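Local coordinates for neck appendage protein (Bacillus phage GA-1, PDB 3GUD), which carries at its C-terminal end an intramolecular chaperone domain that mediates the folding of a triple beta-helix in this viral tail protein, at residues A[48-53]-A[96-101]; A[14-19]-A[54-59]. All coordinates share one frame; numbering follows the deposited sequence.

Contact 1: residues A[48-53]-A[96-101]; sequences IAQQIV and NIYSIR
Tyr98 and Ala49 meet through their CB atoms, 3.8 Å apart, where the first turn of helix 49-53 lies against strand 96-100. Ala49 carries the centre of this contact. Its single methyl reaches the strand at three successive residues: besides Tyr98 CB, it stands 3.4 Å from the carbonyl oxygen Ser99 O and 3.6 Å from Ile100 CG2. A residue without further branches suits this place, because the backbones come close here: the CA atoms of Ala49 and Ile100 are 5.8 Å apart.

Tyr98, with the largest share of buried surface, extends the contact past Ala49 to Gln50. Its ring carbon CG lies anti to the carbonyl carbon (chi1 -72°), and the bent Gln50 chain crosses Tyr98 obliquely, its amide end near CB and CD1. The Gln50 amide and Tyr98 ring planes are inclined by 50°, not stacked. Tyrosine fits a partly exposed position of this kind, since its ring offers carbon surface while it ends in a hydroxyl.

Ile100 closes the other end. Its CG2 branch turns to the helix, touching Ala49 and, more loosely, Ile52, whose CD1 is 4.3 Å from that CG2. Ile52 comes three residues after Ala49, nearly one turn on, so both fall on the helix face turned to the strand. Ile48 is the N-cap residue; Ile52 N donates to Ile48 O at 3.1 Å. Across the segments the contact is van der Waals, mostly apolar, through Ala49, Tyr98 and Ile100, with polar Gln50 against Tyr98 at one end.

The helix axis runs across the strand at 79°. Strand 96-100 pairs antiparallel with strand 69-73, whose Val69 also touches Ala49 and Ile52 and whose Tyr71 meets Tyr98 edge-to-face. A second subunit packs Trp107 on Ile100, and helix 102-120 follows the strand directly.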
loop_
_atom_site.group_PDB
_atom_site.type_symbol
_atom_site.label_atom_id
_atom_site.label_comp_id
_atom_site.label_asym_id
_atom_site.label_seq_id
_atom_site.Cartn_x
_atom_site.Cartn_y
_atom_site.Cartn_z
ATOM N N ILE A 48 -10.220 -11.824 0.811
ATOM C CA ILE A 48 -11.637 -11.627 1.109
ATOM C C ILE A 48 -11.916 -11.698 2.613
ATOM O O ILE A 48 -11.726 -12.738 3.234
ATOM C CB ILE A 48 -12.510 -12.649 0.352
ATOM C CG1 ILE A 48 -12.475 -12.369 -1.154
ATOM C CG2 ILE A 48 -13.948 -12.627 0.874
ATOM C CD1 ILE A 48 -13.270 -13.357 -1.971
ATOM N N ALA A 49 -12.378 -10.592 3.190
ATOM C CA ALA A 49 -12.489 -10.466 4.643
ATOM C C ALA A 49 -13.172 -11.641 5.345
ATOM O O ALA A 49 -12.636 -12.174 6.313
ATOM C CB ALA A 49 -13.165 -9.152 5.019
ATOM N N GLN A 50 -14.351 -12.032 4.870
ATOM C CA GLN A 50 -15.107 -13.103 5.502
ATOM C C GLN A 50 -14.325 -14.377 5.575
ATOM O O GLN A 50 -14.405 -15.094 6.552
ATOM C CB GLN A 50 -16.404 -13.390 4.757
ATOM C CG GLN A 50 -17.534 -12.448 5.098
ATOM C CD GLN A 50 -17.466 -11.165 4.310
ATOM O OE1 GLN A 50 -16.427 -10.835 3.735
ATOM N NE2 GLN A 50 -18.577 -10.428 4.272
ATOM N N GLN A 51 -13.591 -14.690 4.529
ATOM C CA GLN A 51 -12.751 -15.857 4.600
ATOM C C GLN A 51 -11.620 -15.680 5.610
ATOM O O GLN A 51 -11.207 -16.644 6.261
ATOM C CB GLN A 51 -12.095 -16.122 3.279
ATOM C CG GLN A 51 -10.631 -16.258 3.524
ATOM C CD GLN A 51 -9.999 -17.173 2.581
ATOM O OE1 GLN A 51 -10.597 -17.541 1.573
ATOM N NE2 GLN A 51 -8.774 -17.565 2.877
ATOM N N ILE A 52 -11.079 -14.463 5.690
ATOM C CA ILE A 52 -9.983 -14.164 6.605
ATOM C C ILE A 52 -10.458 -14.393 8.030
ATOM O O ILE A 52 -9.814 -15.089 8.816
ATOM C CB ILE A 52 -9.508 -12.701 6.474
ATOM C CG1 ILE A 52 -8.778 -12.485 5.160
ATOM C CG2 ILE A 52 -8.580 -12.314 7.625
ATOM C CD1 ILE A 52 -8.136 -11.109 5.074
ATOM N N VAL A 53 -11.600 -13.807 8.360
ATOM C CA VAL A 53 -12.076 -13.850 9.721
ATOM C C VAL A 53 -12.252 -15.301 10.125
ATOM O O VAL A 53 -12.337 -15.617 11.309
ATOM C CB VAL A 53 -13.414 -13.104 9.885
ATOM C CG1 VAL A 53 -13.421 -11.831 9.073
ATOM C CG2 VAL A 53 -14.560 -13.993 9.478
ATOM N N ASN A 96 -24.681 -4.084 6.505
ATOM C CA ASN A 96 -23.369 -4.073 7.130
ATOM C C ASN A 96 -22.358 -4.428 6.066
ATOM O O ASN A 96 -22.724 -4.706 4.920
ATOM C CB ASN A 96 -23.283 -5.057 8.307
ATOM C CG ASN A 96 -23.737 -6.458 7.940
ATOM O OD1 ASN A 96 -22.943 -7.285 7.499
ATOM N ND2 ASN A 96 -25.026 -6.725 8.111
ATOM N N ILE A 97 -21.087 -4.433 6.435
ATOM C CA ILE A 97 -20.053 -4.659 5.454
ATOM C C ILE A 97 -18.751 -4.946 6.171
ATOM O O ILE A 97 -18.416 -4.281 7.145
ATOM C CB ILE A 97 -19.917 -3.421 4.526
ATOM C CG1 ILE A 97 -19.038 -3.723 3.313
ATOM C CG2 ILE A 97 -19.398 -2.225 5.292
ATOM C CD1 ILE A 97 -18.556 -2.476 2.598
ATOM N N TYR A 98 -18.040 -5.966 5.704
ATOM C CA TYR A 98 -16.683 -6.229 6.149
ATOM C C TYR A 98 -15.726 -5.729 5.084
ATOM O O TYR A 98 -15.954 -5.927 3.892
ATOM C CB TYR A 98 -16.462 -7.721 6.352
ATOM C CG TYR A 98 -17.160 -8.296 7.561
ATOM C CD1 TYR A 98 -18.512 -8.627 7.516
ATOM C CD2 TYR A 98 -16.462 -8.527 8.747
ATOM C CE1 TYR A 98 -19.159 -9.168 8.623
ATOM C CE2 TYR A 98 -17.096 -9.067 9.865
ATOM C CZ TYR A 98 -18.447 -9.391 9.796
ATOM O OH TYR A 98 -19.086 -9.931 10.894
ATOM N N SER A 99 -14.664 -5.066 5.511
ATOM C CA SER A 99 -13.659 -4.571 4.590
ATOM C C SER A 99 -12.361 -5.168 5.055
ATOM O O SER A 99 -12.365 -5.974 5.964
ATOM C CB SER A 99 -13.592 -3.038 4.622
ATOM O OG SER A 99 -13.362 -2.543 5.930
ATOM N N ILE A 100 -11.248 -4.801 4.438
ATOM C CA ILE A 100 -9.961 -5.245 4.951
ATOM C C ILE A 100 -9.064 -4.031 5.105
ATOM O O ILE A 100 -9.353 -2.976 4.551
ATOM C CB ILE A 100 -9.269 -6.344 4.068
ATOM C CG1 ILE A 100 -8.704 -5.753 2.771
ATOM C CG2 ILE A 100 -10.214 -7.517 3.789
ATOM C CD1 ILE A 100 -7.691 -6.639 2.082
ATOM N N ARG A 101 -7.995 -4.180 5.879
ATOM C CA ARG A 101 -7.002 -3.128 6.041
ATOM C C ARG A 101 -5.748 -3.559 5.256
ATOM O O ARG A 101 -4.829 -4.148 5.826
ATOM C CB ARG A 101 -6.680 -2.926 7.528
ATOM C CG ARG A 101 -7.886 -3.042 8.511
ATOM C CD ARG A 101 -8.482 -1.668 8.898
ATOM N NE ARG A 101 -8.782 -1.498 10.334
ATOM C CZ ARG A 101 -9.973 -1.145 10.818
ATOM N NH1 ARG A 101 -10.991 -0.938 9.994
ATOM N NH2 ARG A 101 -10.158 -0.990 12.122
#

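Contact 2: residues A[14-19]-A[54-59]; sequences DKVLDA and KVFEDE
Ala19 lays its CB over one face of the Phe56 ring, 3.8 Å from the ring centroid and 12° off the normal, a CH-pi contact nearly above the centre. Alanine suits the spot: its short side chain lets the helix backbones approach, with the CA atoms of Ala19 and Phe56 5.2 Å apart. Phe56 CG sits beside its backbone N (chi1 -83°), and the ring swings under Ala19 CB. Val16 adds a looser touch, its CG1 4.4 Å from Phe56 CE1, while Val55 CG2 lies 3.5 Å from the carbonyl oxygen Ala19 O.

This is helix packing within the chaperone domain, between helix 14-20 and the end of helix 49-58; the axes of segments 14-19 and 54-58 come within 9.5 Å, at 133°. Glu59, just past the last helical turn, brings its CG 4.0 Å from Ala19 CB, and its chain, bent at chi2, crosses Lys15 at about a right angle. The carboxylate and the Lys15 ammonium are not in contact, so any attraction would be long-range, at the solvent-facing margin. Asp18 turns its carboxylate to Arg115 of helix 102-120, which also takes Asp14 in a salt bridge; Val16 packs on Leu108 of that helix.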
loop_
_atom_site.group_PDB
_atom_site.type_symbol
_atom_site.label_atom_id
_atom_site.label_comp_id
_atom_site.label_asym_id
_atom_site.label_seq_id
_atom_site.Cartn_x
_atom_site.Cartn_y
_atom_site.Cartn_z
ATOM N N ASP A 14 3.664 -16.969 15.621
ATOM C CA ASP A 14 3.729 -18.090 14.682
ATOM C C ASP A 14 2.348 -18.671 14.433
ATOM O O ASP A 14 2.043 -19.118 13.335
ATOM C CB ASP A 14 4.648 -19.185 15.226
ATOM C CG ASP A 14 6.049 -19.117 14.664
ATOM O OD1 ASP A 14 6.200 -19.049 13.419
ATOM O OD2 ASP A 14 6.992 -19.165 15.484
ATOM N N LYS A 15 1.515 -18.670 15.467
ATOM C CA LYS A 15 0.116 -19.040 15.306
ATOM C C LYS A 15 -0.530 -18.061 14.329
ATOM O O LYS A 15 -1.284 -18.471 13.445
ATOM C CB LYS A 15 -0.642 -19.005 16.639
ATOM C CG LYS A 15 0.220 -19.226 17.877
ATOM C CD LYS A 15 0.245 -20.683 18.336
ATOM C CE LYS A 15 1.305 -20.885 19.417
ATOM N NZ LYS A 15 0.882 -21.849 20.473
ATOM N N VAL A 16 -0.233 -16.768 14.489
ATOM C CA VAL A 16 -0.705 -15.740 13.552
ATOM C C VAL A 16 -0.251 -16.013 12.118
ATOM O O VAL A 16 -1.064 -16.074 11.198
ATOM C CB VAL A 16 -0.219 -14.345 13.963
ATOM C CG1 VAL A 16 -0.672 -13.292 12.953
ATOM C CG2 VAL A 16 -0.731 -14.014 15.348
ATOM N N LEU A 17 1.054 -16.174 11.935
ATOM C CA LEU A 17 1.618 -16.425 10.620
ATOM C C LEU A 17 1.033 -17.713 10.073
ATOM O O LEU A 17 0.862 -17.886 8.868
ATOM C CB LEU A 17 3.136 -16.526 10.739
ATOM C CG LEU A 17 4.006 -15.928 9.630
ATOM C CD1 LEU A 17 3.348 -14.711 9.014
ATOM C CD2 LEU A 17 5.389 -15.575 10.154
ATOM N N ASP A 18 0.707 -18.621 10.980
ATOM C CA ASP A 18 0.167 -19.914 10.602
ATOM C C ASP A 18 -1.317 -19.822 10.230
ATOM O O ASP A 18 -1.822 -20.594 9.403
ATOM C CB ASP A 18 0.400 -20.916 11.729
ATOM C CG ASP A 18 1.873 -21.248 11.907
ATOM O OD1 ASP A 18 2.642 -21.049 10.938
ATOM O OD2 ASP A 18 2.259 -21.694 13.012
ATOM N N ALA A 19 -2.011 -18.867 10.837
ATOM C CA ALA A 19 -3.400 -18.601 10.481
ATOM C C ALA A 19 -3.484 -17.851 9.151
ATOM O O ALA A 19 -4.344 -18.153 8.326
ATOM C CB ALA A 19 -4.094 -17.831 11.586
ATOM N N LYS A 54 -12.271 -16.183 9.130
ATOM C CA LYS A 54 -12.634 -17.584 9.322
ATOM C C LYS A 54 -11.411 -18.452 9.590
ATOM O O LYS A 54 -11.436 -19.278 10.503
ATOM C CB LYS A 54 -13.374 -18.108 8.089
ATOM C CG LYS A 54 -14.707 -18.754 8.386
ATOM C CD LYS A 54 -15.417 -19.182 7.097
ATOM C CE LYS A 54 -15.648 -18.023 6.119
ATOM N NZ LYS A 54 -16.006 -18.531 4.763
ATOM N N VAL A 55 -10.352 -18.271 8.794
ATOM C CA VAL A 55 -9.124 -19.071 8.939
ATOM C C VAL A 55 -8.439 -18.768 10.266
ATOM O O VAL A 55 -7.748 -19.623 10.834
ATOM C CB VAL A 55 -8.121 -18.858 7.785
ATOM C CG1 VAL A 55 -8.721 -19.329 6.474
ATOM C CG2 VAL A 55 -7.689 -17.405 7.710
ATOM N N PHE A 56 -8.642 -17.553 10.762
ATOM C CA PHE A 56 -8.156 -17.193 12.085
ATOM C C PHE A 56 -9.005 -17.825 13.193
ATOM O O PHE A 56 -8.492 -18.094 14.270
ATOM C CB PHE A 56 -8.128 -15.684 12.264
ATOM C CG PHE A 56 -6.908 -15.036 11.715
ATOM C CD1 PHE A 56 -6.104 -14.257 12.529
ATOM C CD2 PHE A 56 -6.551 -15.217 10.395
ATOM C CE1 PHE A 56 -4.966 -13.649 12.028
ATOM C CE2 PHE A 56 -5.416 -14.619 9.888
ATOM C CZ PHE A 56 -4.619 -13.830 10.709
ATOM N N GLU A 57 -10.300 -17.991 12.935
ATOM C CA GLU A 57 -11.252 -18.658 13.831
ATOM C C GLU A 57 -10.972 -20.120 14.005
ATOM O O GLU A 57 -11.050 -20.607 15.070
ATOM C CB GLU A 57 -12.719 -18.411 13.471
ATOM C CG GLU A 57 -13.392 -17.313 14.244
ATOM C CD GLU A 57 -14.779 -17.035 13.748
ATOM O OE1 GLU A 57 -15.165 -17.648 12.786
ATOM O OE2 GLU A 57 -15.479 -16.208 14.302
ATOM N N ASP A 58 -10.601 -20.795 12.945
ATOM C CA ASP A 58 -10.169 -22.161 13.015
ATOM C C ASP A 58 -8.909 -22.341 13.854
ATOM O O ASP A 58 -8.857 -23.212 14.673
ATOM C CB ASP A 58 -9.773 -22.650 11.634
ATOM C CG ASP A 58 -10.864 -22.599 10.657
ATOM O OD1 ASP A 58 -12.017 -22.720 11.029
ATOM O OD2 ASP A 58 -10.538 -22.459 9.493
ATOM N N GLU A 59 -7.932 -21.463 13.705
ATOM C CA GLU A 59 -6.675 -21.592 14.397
ATOM C C GLU A 59 -6.949 -21.013 15.745
ATOM O O GLU A 59 -6.084 -20.939 16.580
ATOM C CB GLU A 59 -5.477 -20.942 13.668
ATOM C CG GLU A 59 -4.299 -20.467 14.570
ATOM C CD GLU A 59 -3.042 -21.353 14.626
ATOM O OE1 GLU A 59 -2.902 -22.345 13.929
ATOM O OE2 GLU A 59 -2.178 -21.040 15.405
#

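Both contacts draw on helix 49-58, contact 1 on its first turn and contact 2 on its last, with centres 15 Å apart. Contact 1 lies close to the centre of the chain, where the helix meets a strand of the antiparallel pair; contact 2 is farther out, about 16 Å from that centre, where the helix meets another helix. The chemistry shifts accordingly. Each places an alanine methyl at the middle of an apolar patch, but 48-53 with 96-101 sets it against aliphatic carbons and a strand carbonyl, whereas 14-19 with 54-59 sets it on a ring face and is bordered by charged residues, Lys15, Asp18 and Glu59. Both are only partly buried.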